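PDB 1ZPV: ACT domain protein from Streptococcus pneumoniae, which is of unknown function but, as a homodimeric ACT-domain protein, may bind a small regulatory ligand as some relatives do. Local coordinates for residues 61-66 / 77-82. Numbering follows the deposited sequence.
Sequences YLRNEF and INIQSA
Ile-79 meets Phe-66 and Arg-63 with different branches, which its chi1 of -178° separates: CG1 lies trans to the backbone N and, through an extended chi2, carries CD1 to the Phe-66 ring, while CG2 sits between N and the carbonyl carbon and faces Arg-63. CD1 of Ile-79 lies 3.8 Å from CE1 of Phe-66, approaching the ring obliquely. The other branch packs at 3.6 Å from Ile-79 CG2 to Arg-63 CG, the two side chains crossing at about a right angle. Ile-77, two residues earlier and pointing to the same side of the strand, sets its CG2 3.8 Å from Phe-66 CB and its CD1 3.6 Å from Phe-66 O. The segment axes run nearly antiparallel, at 165°, and approach to 7.8 Å, so the 61-66 segment of helix 59-72 runs alongside strand 75-81, the outermost strand of this chain's four-stranded sheet in the βαββαβ ACT fold. Ile-8 of strand 4-12 and Ile-26 of helix 18-28 extend the apolar packing around Phe-66. No direct hydrogen bond joins the segments; one water donates to Arg-63 O at 2.7 Å and to Ile-77 O at 2.8 Å. The direct contact is therefore apolar packing, the two isoleucines against Phe-66 and Ile-79 against the aliphatic part of Arg-63, with a single water linking two backbone carbonyls.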
ATOM      1  N   TYR C  61      -5.288  14.890 -21.706  1.00 17.61           N
ATOM      2  CA  TYR C  61      -6.206  13.975 -22.380  1.00 18.15           C
ATOM      3  C   TYR C  61      -6.230  12.595 -21.728  1.00 18.18           C
ATOM      4  O   TYR C  61      -7.321  12.057 -21.440  1.00 18.50           O
ATOM      5  CB  TYR C  61      -5.861  13.854 -23.878  1.00 19.38           C
ATOM      6  CG  TYR C  61      -6.665  12.796 -24.568  1.00 19.75           C
ATOM      7  CD1 TYR C  61      -8.073  12.890 -24.669  1.00 20.86           C
ATOM      8  CD2 TYR C  61      -6.046  11.676 -25.093  1.00 22.18           C
ATOM      9  CE1 TYR C  61      -8.816  11.876 -25.309  1.00 20.96           C
ATOM     10  CE2 TYR C  61      -6.782  10.672 -25.687  1.00 24.03           C
ATOM     11  CZ  TYR C  61      -8.150  10.789 -25.807  1.00 24.64           C
ATOM     12  OH  TYR C  61      -8.824   9.750 -26.429  1.00 28.59           O
ATOM     13  N   LEU C  62      -5.050  12.034 -21.461  1.00 16.86           N
ATOM     14  CA  LEU C  62      -4.988  10.656 -20.881  1.00 17.88           C
ATOM     15  C   LEU C  62      -5.653  10.510 -19.512  1.00 17.85           C
ATOM     16  O   LEU C  62      -6.313   9.478 -19.209  1.00 16.93           O
ATOM     17  CB  LEU C  62      -3.547  10.122 -20.819  1.00 16.53           C
ATOM     18  CG  LEU C  62      -2.829   9.959 -22.172  1.00 16.72           C
ATOM     19  CD1 LEU C  62      -1.335   9.663 -21.940  1.00 20.35           C
ATOM     20  CD2 LEU C  62      -3.473   8.889 -23.090  1.00 16.71           C
ATOM     21  N   ARG C  63      -5.468  11.520 -18.675  1.00 17.96           N
ATOM     22  CA  ARG C  63      -6.043  11.501 -17.341  1.00 19.25           C
ATOM     23  C   ARG C  63      -7.557  11.472 -17.493  1.00 18.69           C
ATOM     24  O   ARG C  63      -8.234  10.639 -16.881  1.00 18.71           O
ATOM     25  CB  ARG C  63      -5.578  12.695 -16.506  0.60 20.41           C
ATOM     26  CG  ARG C  63      -4.115  12.637 -16.129  0.60 21.50           C
ATOM     27  CD  ARG C  63      -3.723  13.689 -15.097  0.60 28.29           C
ATOM     28  NE  ARG C  63      -3.628  15.046 -15.652  0.60 30.87           N
ATOM     29  CZ  ARG C  63      -4.614  15.947 -15.623  0.60 32.56           C
ATOM     30  NH1 ARG C  63      -5.783  15.641 -15.065  0.60 34.45           N
ATOM     31  NH2 ARG C  63      -4.436  17.160 -16.145  0.60 31.31           N
ATOM     32  N   ASN C  64      -8.079  12.367 -18.330  1.00 18.27           N
ATOM     33  CA  ASN C  64      -9.520  12.417 -18.574  1.00 19.32           C
ATOM     34  C   ASN C  64     -10.049  11.130 -19.178  1.00 18.08           C
ATOM     35  O   ASN C  64     -11.096  10.633 -18.766  1.00 17.70           O
ATOM     36  CB  ASN C  64      -9.900  13.595 -19.483  1.00 18.49           C
ATOM     37  CG  ASN C  64     -10.040  14.912 -18.694  1.00 23.84           C
ATOM     38  OD1 ASN C  64      -9.904  14.938 -17.473  1.00 24.78           O
ATOM     39  ND2 ASN C  64     -10.282  16.001 -19.406  1.00 27.25           N
ATOM     40  N   GLU C  65      -9.347  10.630 -20.182  1.00 17.68           N
ATOM     41  CA  GLU C  65      -9.765   9.412 -20.888  1.00 18.19           C
ATOM     42  C   GLU C  65      -9.756   8.168 -19.987  1.00 18.15           C
ATOM     43  O   GLU C  65     -10.710   7.365 -20.024  1.00 18.74           O
ATOM     44  CB  GLU C  65      -8.895   9.212 -22.117  1.00 18.64           C
ATOM     45  CG  GLU C  65      -9.224   7.994 -22.922  1.00 22.43           C
ATOM     46  CD  GLU C  65     -10.403   8.193 -23.872  1.00 23.60           C
ATOM     47  OE1 GLU C  65     -11.120   9.229 -23.816  1.00 24.85           O
ATOM     48  OE2 GLU C  65     -10.584   7.279 -24.688  1.00 27.57           O
ATOM     49  N   PHE C  66      -8.721   8.019 -19.156  1.00 17.49           N
ATOM     50  CA  PHE C  66      -8.676   6.892 -18.220  1.00 18.94           C
ATOM     51  C   PHE C  66      -9.763   6.962 -17.133  1.00 18.71           C
ATOM     52  O   PHE C  66     -10.373   5.952 -16.800  1.00 18.61           O
ATOM     53  CB  PHE C  66      -7.262   6.732 -17.630  1.00 18.85           C
ATOM     54  CG  PHE C  66      -6.337   5.907 -18.507  1.00 18.36           C
ATOM     55  CD1 PHE C  66      -5.209   6.463 -19.084  1.00 20.65           C
ATOM     56  CD2 PHE C  66      -6.602   4.572 -18.746  1.00 16.34           C
ATOM     57  CE1 PHE C  66      -4.335   5.655 -19.877  1.00 20.25           C
ATOM     58  CE2 PHE C  66      -5.768   3.780 -19.534  1.00 20.73           C
ATOM     59  CZ  PHE C  66      -4.645   4.305 -20.105  1.00 20.47           C
ATOM     60  N   ILE C  77      -9.409   5.071 -12.025  1.00 18.67           N
ATOM     61  CA  ILE C  77      -8.098   4.909 -12.665  1.00 19.66           C
ATOM     62  C   ILE C  77      -7.285   6.199 -12.560  1.00 20.32           C
ATOM     63  O   ILE C  77      -7.746   7.239 -12.986  1.00 20.57           O
ATOM     64  CB  ILE C  77      -8.207   4.491 -14.126  1.00 18.69           C
ATOM     65  CG1 ILE C  77      -9.005   3.190 -14.234  1.00 17.87           C
ATOM     66  CG2 ILE C  77      -6.754   4.339 -14.747  1.00 18.33           C
ATOM     67  CD1 ILE C  77      -9.361   2.718 -15.668  1.00 16.53           C
ATOM     68  N   ASN C  78      -6.066   6.105 -12.041  1.00 20.88           N
ATOM     69  CA  ASN C  78      -5.208   7.277 -11.917  1.00 21.04           C
ATOM     70  C   ASN C  78      -4.017   7.068 -12.858  1.00 20.86           C
ATOM     71  O   ASN C  78      -3.540   5.922 -13.028  1.00 20.98           O
ATOM     72  CB  ASN C  78      -4.789   7.478 -10.444  1.00 22.18           C
ATOM     73  CG  ASN C  78      -5.910   8.133  -9.573  1.00 28.39           C
ATOM     74  OD1 ASN C  78      -5.852   9.334  -9.254  1.00 33.73           O
ATOM     75  ND2 ASN C  78      -6.913   7.351  -9.193  1.00 30.57           N
ATOM     76  N   ILE C  79      -3.568   8.121 -13.524  1.00 18.59           N
ATOM     77  CA  ILE C  79      -2.306   8.017 -14.294  1.00 19.24           C
ATOM     78  C   ILE C  79      -1.357   9.149 -13.891  1.00 20.10           C
ATOM     79  O   ILE C  79      -1.793  10.304 -13.728  1.00 20.65           O
ATOM     80  CB  ILE C  79      -2.548   7.934 -15.839  1.00 19.06           C
ATOM     81  CG1 ILE C  79      -1.220   7.774 -16.619  1.00 18.62           C
ATOM     82  CG2 ILE C  79      -3.437   9.101 -16.346  1.00 20.96           C
ATOM     83  CD1 ILE C  79      -1.418   7.430 -18.112  1.00 20.53           C
ATOM     84  N   GLN C  80      -0.073   8.816 -13.722  1.00 19.83           N
ATOM     85  CA  GLN C  80       0.928   9.771 -13.286  1.00 19.61           C
ATOM     86  C   GLN C  80       2.109   9.672 -14.256  1.00 19.50           C
ATOM     87  O   GLN C  80       2.660   8.585 -14.414  1.00 19.50           O
ATOM     88  CB  GLN C  80       1.371   9.380 -11.866  1.00 20.18           C
ATOM     89  CG  GLN C  80       2.523  10.170 -11.291  1.00 24.80           C
ATOM     90  CD  GLN C  80       2.178  11.641 -11.122  1.00 30.70           C
ATOM     91  OE1 GLN C  80       1.344  12.004 -10.290  1.00 31.88           O
ATOM     92  NE2 GLN C  80       2.812  12.493 -11.931  1.00 30.71           N
ATOM     93  N   SER C  81       2.507  10.786 -14.879  1.00 17.43           N
ATOM     94  CA  SER C  81       3.724  10.793 -15.701  1.00 18.54           C
ATOM     95  C   SER C  81       4.902  10.478 -14.791  1.00 18.81           C
ATOM     96  O   SER C  81       5.014  11.045 -13.682  1.00 19.62           O
ATOM     97  CB  SER C  81       3.945  12.171 -16.355  1.00 17.69           C
ATOM     98  OG  SER C  81       5.149  12.152 -17.068  1.00 18.45           O
ATOM     99  N   ALA C  82       5.818   9.654 -15.291  1.00 19.45           N
ATOM    100  CA  ALA C  82       7.075   9.331 -14.601  1.00 20.52           C
ATOM    101  C   ALA C  82       8.043  10.533 -14.536  1.00 19.61           C
ATOM    102  O   ALA C  82       8.956  10.549 -13.706  1.00 19.73           O
ATOM    103  CB  ALA C  82       7.754   8.163 -15.304  1.00 21.81           C
TER
HETATM  104  O   HOH W   1      -7.157   9.340 -14.818  1.00 26.41           O